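Long-range contact in endoribonuclease MazF4 (Mycobacterium tuberculosis, PDB 5XE2), which cleaves single-stranded mRNA within the sequence UCGCU as the toxin of a type II toxin-antitoxin pair: residues A40-T45 with A68-T73. Sequence-based numbering, arbitrary orientation.
Sequences AVRLTT and ADNIET
Ala40 and Glu72 form an antiparallel hydrogen-bonded pair: Ala40 N donates to Glu72 O at 2.8 Å, and Glu72 N returns a bond to Ala40 O at 2.9 Å, both nearly straight. The pair joins neighbouring strands 37-44 and 65-75 in the antiparallel sheet of this PemK/MazF toxin. Next to it, Val41 and Ile71 make the non-hydrogen-bonded pair, their CA atoms 4.7 Å apart. This is the tight side. With CG1 anti to the carbonyl carbon in both residues (chi1 -69° in Val41), the side chains point the same way and Val41 CG1 meets Ile71 CG1 at 3.6 Å. Beta-branched residues suit extended backbone; here Val41 also packs on Leu98 of helix 88-101, and Ile71 on Ile71 of the second subunit. Ala68, where the chain turns a corner, touches Ala97 and Leu98 of that helix; a small side chain fits this buried place.

Towards Asn70 the pairing slackens. Arg42 N reaches Asn70 O only through a weak bond of 3.4 Å. Among the partly exposed side chains, the long arginine, bent at chi3, brings NE within 3.0 Å of Asn70 OD1, but the angle is too poor for a hydrogen bond, and the amide and guanidinium planes are 73° apart. Asn70 suits its place because ND2 can donate while OD1 faces Arg42: ND2 bonds to the carboxylate acceptor Glu72 OE2 at 3.1 Å and to Thr73 OG1 of the second subunit. The paired backbone bonds thus fix the register, with the apolar contact packed beside them, whereas the arginine's positive charge probably attracts OD1 without a hydrogen bond.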
# COMPACT_ATOMS: atom_id res chain seq x y z
N ALA A 40 4.60 -3.78 -2.75
CA ALA A 40 4.15 -5.12 -3.06
C ALA A 40 3.08 -5.60 -2.09
O ALA A 40 2.92 -5.07 -0.98
CB ALA A 40 5.35 -6.06 -3.03
N VAL A 41 2.35 -6.62 -2.54
CA VAL A 41 1.36 -7.32 -1.73
C VAL A 41 1.71 -8.81 -1.63
O VAL A 41 2.32 -9.40 -2.54
CB VAL A 41 -0.08 -7.18 -2.26
CG1 VAL A 41 -0.57 -5.75 -2.08
CG2 VAL A 41 -0.20 -7.62 -3.72
N ARG A 42 1.27 -9.40 -0.52
CA ARG A 42 1.69 -10.74 -0.13
C ARG A 42 0.93 -11.80 -0.92
O ARG A 42 -0.28 -11.69 -1.15
CB ARG A 42 1.45 -10.93 1.37
CG ARG A 42 2.23 -12.07 1.99
CD ARG A 42 2.15 -12.06 3.52
NE ARG A 42 0.77 -12.06 4.05
CZ ARG A 42 0.36 -12.64 5.19
NH1 ARG A 42 1.21 -13.30 6.00
NH2 ARG A 42 -0.92 -12.58 5.54
N LEU A 43 1.66 -12.83 -1.35
CA LEU A 43 1.04 -14.06 -1.84
C LEU A 43 1.06 -15.06 -0.71
O LEU A 43 2.07 -15.18 0.00
CB LEU A 43 1.78 -14.65 -3.04
CG LEU A 43 1.22 -14.37 -4.42
CD1 LEU A 43 1.62 -12.97 -4.87
CD2 LEU A 43 1.72 -15.44 -5.39
N THR A 44 -0.06 -15.78 -0.55
CA THR A 44 -0.22 -16.77 0.51
C THR A 44 -0.95 -18.01 -0.01
O THR A 44 -1.69 -17.96 -0.99
CB THR A 44 -0.95 -16.17 1.74
OG1 THR A 44 -1.13 -17.19 2.74
CG2 THR A 44 -2.31 -15.59 1.37
N THR A 45 -0.69 -19.13 0.66
CA THR A 45 -1.44 -20.37 0.44
C THR A 45 -2.74 -20.34 1.24
O THR A 45 -3.64 -21.15 0.97
CB THR A 45 -0.64 -21.61 0.88
OG1 THR A 45 -0.36 -21.52 2.29
CG2 THR A 45 0.68 -21.71 0.12
N ALA A 68 -4.38 -8.49 -0.78
CA ALA A 68 -4.25 -7.05 -1.08
C ALA A 68 -4.38 -6.15 0.14
O ALA A 68 -4.09 -4.96 0.04
CB ALA A 68 -5.25 -6.63 -2.15
N ASP A 69 -4.81 -6.69 1.28
CA ASP A 69 -4.77 -5.95 2.55
C ASP A 69 -3.36 -5.76 3.10
O ASP A 69 -3.12 -4.82 3.85
CB ASP A 69 -5.65 -6.62 3.63
CG ASP A 69 -7.14 -6.44 3.37
OD1 ASP A 69 -7.54 -5.38 2.85
OD2 ASP A 69 -7.91 -7.36 3.68
N ASN A 70 -2.43 -6.65 2.72
CA ASN A 70 -1.07 -6.60 3.24
C ASN A 70 -0.16 -5.96 2.20
O ASN A 70 0.45 -6.64 1.37
CB ASN A 70 -0.63 -8.02 3.62
CG ASN A 70 0.73 -8.07 4.34
OD1 ASN A 70 1.24 -9.16 4.53
ND2 ASN A 70 1.29 -6.94 4.76
N ILE A 71 -0.10 -4.63 2.26
CA ILE A 71 0.67 -3.82 1.33
C ILE A 71 1.93 -3.33 2.06
O ILE A 71 1.84 -2.77 3.15
CB ILE A 71 -0.16 -2.61 0.82
CG1 ILE A 71 -1.46 -3.07 0.15
CG2 ILE A 71 0.64 -1.80 -0.20
CD1 ILE A 71 -2.57 -2.03 0.17
N GLU A 72 3.10 -3.56 1.45
CA GLU A 72 4.37 -3.15 2.06
C GLU A 72 5.34 -2.56 1.05
O GLU A 72 5.26 -2.83 -0.15
CB GLU A 72 5.01 -4.34 2.78
CG GLU A 72 4.21 -4.78 3.99
CD GLU A 72 4.90 -5.77 4.89
OE1 GLU A 72 6.15 -5.87 4.83
OE2 GLU A 72 4.18 -6.47 5.65
N THR A 73 6.26 -1.75 1.55
CA THR A 73 7.32 -1.18 0.77
C THR A 73 8.56 -2.07 0.95
O THR A 73 9.02 -2.29 2.07
CB THR A 73 7.61 0.27 1.20
OG1 THR A 73 6.42 1.05 1.05
CG2 THR A 73 8.72 0.89 0.35